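Local coordinates for mandelate racemase/muconate lactonizing protein (Thermobispora bispora, PDB 3VC5), which probably dehydrates D-glucarate to 5-dehydro-4-deoxy-D-glucarate as a magnesium-dependent member of the mandelate racemase/muconate lactonizing enzyme family, at residues F169-G174 and T368-G373. Numbering follows the deposited sequence.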
ATOM      1  N   PHE A 169     -19.066   5.007  27.082  1.00 26.18           N
ATOM      2  CA  PHE A 169     -18.322   4.442  28.188  1.00 25.56           C
ATOM      3  C   PHE A 169     -19.184   4.417  29.420  1.00 27.49           C
ATOM      4  O   PHE A 169     -19.905   5.382  29.689  1.00 28.87           O
ATOM      5  CB  PHE A 169     -17.141   5.330  28.564  1.00 25.68           C
ATOM      6  CG  PHE A 169     -15.992   5.306  27.572  1.00 23.68           C
ATOM      7  CD1 PHE A 169     -16.035   6.061  26.407  1.00 25.01           C
ATOM      8  CD2 PHE A 169     -14.856   4.545  27.836  1.00 22.99           C
ATOM      9  CE1 PHE A 169     -14.948   6.061  25.496  1.00 24.88           C
ATOM     10  CE2 PHE A 169     -13.762   4.519  26.922  1.00 26.56           C
ATOM     11  CZ  PHE A 169     -13.813   5.263  25.762  1.00 25.98           C
ATOM     12  N   TYR A 170     -19.039   3.368  30.216  1.00 27.04           N
ATOM     13  CA  TYR A 170     -19.434   3.472  31.610  1.00 27.35           C
ATOM     14  C   TYR A 170     -18.520   4.507  32.261  1.00 26.66           C
ATOM     15  O   TYR A 170     -17.336   4.597  31.926  1.00 27.66           O
ATOM     16  CB  TYR A 170     -19.313   2.127  32.314  1.00 28.25           C
ATOM     17  CG  TYR A 170     -20.220   1.061  31.771  1.00 28.60           C
ATOM     18  CD1 TYR A 170     -21.577   1.023  32.127  1.00 28.17           C
ATOM     19  CD2 TYR A 170     -19.725   0.051  30.957  1.00 27.50           C
ATOM     20  CE1 TYR A 170     -22.407   0.032  31.651  1.00 32.37           C
ATOM     21  CE2 TYR A 170     -20.552  -0.960  30.486  1.00 30.80           C
ATOM     22  CZ  TYR A 170     -21.896  -0.966  30.842  1.00 28.18           C
ATOM     23  OH  TYR A 170     -22.724  -1.969  30.381  1.00 31.68           O
ATOM     24  N   LYS A 171     -19.083   5.359  33.113  1.00 28.08           N
ATOM     25  CA  LYS A 171     -18.272   6.374  33.771  1.00 28.10           C
ATOM     26  C   LYS A 171     -18.851   6.826  35.091  1.00 29.79           C
ATOM     27  O   LYS A 171     -20.065   6.757  35.302  1.00 30.06           O
ATOM     28  CB  LYS A 171     -18.099   7.586  32.845  1.00 26.31           C
ATOM     29  CG  LYS A 171     -19.435   8.317  32.546  1.00 28.69           C
ATOM     30  CD  LYS A 171     -19.256   9.498  31.574  1.00 27.24           C
ATOM     31  CE  LYS A 171     -18.423  10.647  32.184  1.00 26.22           C
ATOM     32  NZ  LYS A 171     -19.085  11.292  33.401  1.00 28.18           N
ATOM     33  N   TRP A 172     -17.976   7.263  35.991  1.00 29.73           N
ATOM     34  CA  TRP A 172     -18.423   7.897  37.225  1.00 30.40           C
ATOM     35  C   TRP A 172     -18.968   9.280  36.876  1.00 29.54           C
ATOM     36  O   TRP A 172     -18.752   9.761  35.756  1.00 30.93           O
ATOM     37  CB  TRP A 172     -17.278   8.012  38.221  1.00 32.54           C
ATOM     38  CG  TRP A 172     -16.679   6.695  38.585  1.00 34.15           C
ATOM     39  CD1 TRP A 172     -17.320   5.478  38.630  1.00 36.22           C
ATOM     40  CD2 TRP A 172     -15.330   6.456  38.995  1.00 34.87           C
ATOM     41  NE1 TRP A 172     -16.430   4.492  39.023  1.00 35.78           N
ATOM     42  CE2 TRP A 172     -15.207   5.069  39.262  1.00 37.25           C
ATOM     43  CE3 TRP A 172     -14.209   7.276  39.163  1.00 34.55           C
ATOM     44  CZ2 TRP A 172     -14.008   4.491  39.679  1.00 39.91           C
ATOM     45  CZ3 TRP A 172     -13.019   6.698  39.591  1.00 34.61           C
ATOM     46  CH2 TRP A 172     -12.930   5.316  39.838  1.00 40.16           C
ATOM     47  N   ALA A 173     -19.649   9.927  37.825  1.00 29.66           N
ATOM     48  CA  ALA A 173     -20.210  11.254  37.588  1.00 28.56           C
ATOM     49  C   ALA A 173     -19.079  12.278  37.433  1.00 27.06           C
ATOM     50  O   ALA A 173     -19.239  13.305  36.757  1.00 32.68           O
ATOM     51  CB  ALA A 173     -21.108  11.636  38.737  1.00 34.19           C
ATOM     52  N   GLY A 174     -17.938  11.998  38.061  1.00 28.58           N
ATOM     53  CA  GLY A 174     -16.773  12.905  38.002  1.00 28.48           C
ATOM     54  C   GLY A 174     -15.591  12.187  38.611  1.00 28.95           C
ATOM     55  O   GLY A 174     -15.750  11.078  39.148  1.00 32.33           O
ATOM     56  N   THR A 368     -13.690  12.325  20.432  1.00 22.40           N
ATOM     57  CA  THR A 368     -13.949  13.772  20.371  1.00 22.66           C
ATOM     58  C   THR A 368     -14.983  14.311  21.384  1.00 25.91           C
ATOM     59  O   THR A 368     -14.695  15.266  22.080  1.00 24.78           O
ATOM     60  CB  THR A 368     -14.302  14.216  18.930  1.00 22.69           C
ATOM     61  OG1 THR A 368     -13.152  14.041  18.075  1.00 24.52           O
ATOM     62  CG2 THR A 368     -14.771  15.672  18.906  1.00 25.79           C
ATOM     63  N   PRO A 369     -16.173  13.681  21.501  1.00 25.54           N
ATOM     64  CA  PRO A 369     -17.180  14.317  22.404  1.00 23.58           C
ATOM     65  C   PRO A 369     -16.650  14.495  23.839  1.00 21.52           C
ATOM     66  O   PRO A 369     -17.005  15.459  24.527  1.00 24.85           O
ATOM     67  CB  PRO A 369     -18.328  13.309  22.391  1.00 25.47           C
ATOM     68  CG  PRO A 369     -18.189  12.623  21.011  1.00 28.27           C
ATOM     69  CD  PRO A 369     -16.703  12.464  20.841  1.00 25.44           C
ATOM     70  N   TRP A 370     -15.815  13.555  24.296  1.00 22.38           N
ATOM     71  CA  TRP A 370     -15.357  13.514  25.685  1.00 22.56           C
ATOM     72  C   TRP A 370     -14.415  14.659  25.993  1.00 22.09           C
ATOM     73  O   TRP A 370     -14.232  15.020  27.173  1.00 25.78           O
ATOM     74  CB  TRP A 370     -14.647  12.156  25.955  1.00 20.55           C
ATOM     75  CG  TRP A 370     -15.674  11.037  25.790  1.00 22.37           C
ATOM     76  CD1 TRP A 370     -15.661  10.043  24.863  1.00 23.90           C
ATOM     77  CD2 TRP A 370     -16.882  10.850  26.562  1.00 25.56           C
ATOM     78  NE1 TRP A 370     -16.781   9.236  25.008  1.00 23.92           N
ATOM     79  CE2 TRP A 370     -17.549   9.726  26.033  1.00 27.04           C
ATOM     80  CE3 TRP A 370     -17.475  11.547  27.630  1.00 25.01           C
ATOM     81  CZ2 TRP A 370     -18.760   9.251  26.567  1.00 25.11           C
ATOM     82  CZ3 TRP A 370     -18.675  11.080  28.150  1.00 24.26           C
ATOM     83  CH2 TRP A 370     -19.307   9.955  27.618  1.00 24.46           C
ATOM     84  N   GLN A 371     -13.785  15.203  24.941  1.00 23.44           N
ATOM     85  CA  GLN A 371     -12.868  16.322  25.144  1.00 24.97           C
ATOM     86  C   GLN A 371     -13.627  17.653  25.212  1.00 24.23           C
ATOM     87  O   GLN A 371     -13.034  18.691  25.476  1.00 24.10           O
ATOM     88  CB  GLN A 371     -11.782  16.331  24.069  1.00 23.56           C
ATOM     89  CG  GLN A 371     -10.480  15.675  24.577  1.00 26.13           C
ATOM     90  CD  GLN A 371     -10.751  14.333  25.251  1.00 26.68           C
ATOM     91  OE1 GLN A 371     -10.995  13.320  24.560  1.00 24.13           O
ATOM     92  NE2 GLN A 371     -10.740  14.313  26.595  1.00 23.57           N
ATOM     93  N   ASP A 372     -14.918  17.598  25.018  1.00 27.11           N
ATOM     94  CA  ASP A 372     -15.808  18.749  25.212  1.00 30.11           C
ATOM     95  C   ASP A 372     -15.300  20.082  24.668  1.00 31.03           C
ATOM     96  O   ASP A 372     -15.365  21.088  25.326  1.00 30.64           O
ATOM     97  CB  ASP A 372     -16.185  18.856  26.669  1.00 37.95           C
ATOM     98  CG  ASP A 372     -17.564  19.459  26.890  1.00 45.57           C
ATOM     99  OD1 ASP A 372     -18.398  19.470  26.002  1.00 46.07           O
ATOM    100  OD2 ASP A 372     -17.751  19.968  27.959  1.00 55.65           O
ATOM    101  N   GLY A 373     -14.834  20.052  23.442  1.00 26.38           N
ATOM    102  CA  GLY A 373     -14.470  21.253  22.704  1.00 27.35           C
ATOM    103  C   GLY A 373     -13.041  21.702  22.891  1.00 24.15           C
ATOM    104  O   GLY A 373     -12.601  22.628  22.197  1.00 29.35           O
TER
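Phe169 and Trp370 each swing CG beside their own backbone N and anti to the carbonyl carbon (chi1 -73° and -64°), which brings the phenyl ring and the indole together in an offset edge-to-face pair. The edge of Phe169 is directed at the face of the five-membered ring of Trp370, with the planes 86° apart and the centroids separated by 5.2 Å. Atom CD1 of Phe169 makes the closest approach, 3.5 Å from Trp370 NE1, and its neighbour CE1 lies 3.7 Å from the same nitrogen. The indole N-H is bonded to the carbonyl oxygen of Tyr167, which ties the tryptophan to strand 161-169 and helps fix the rotation of its ring. At the six-membered end of the indole, Lys171 CD rests 3.8 Å from Trp370 CZ3. The lysine chain bends at chi3 and chi4, and NZ donates a 2.8 Å hydrogen bond to Trp172 O; a salt bridge to Asp181 and a bond to Gly184 O also hold the ammonium of this buried residue. The Phe169 side chain lies about 4 Å from that of Lys211, one of two predicted proton acceptors, and about 7 Å from that of the magnesium ligand Asp239. Aromatic and aliphatic packing thus joins segment 169-174, which leads from strand 161-169 toward helix 189-203, to the loop before strand 388-390, beside the probable active site of the family's modified (beta/alpha)-barrel.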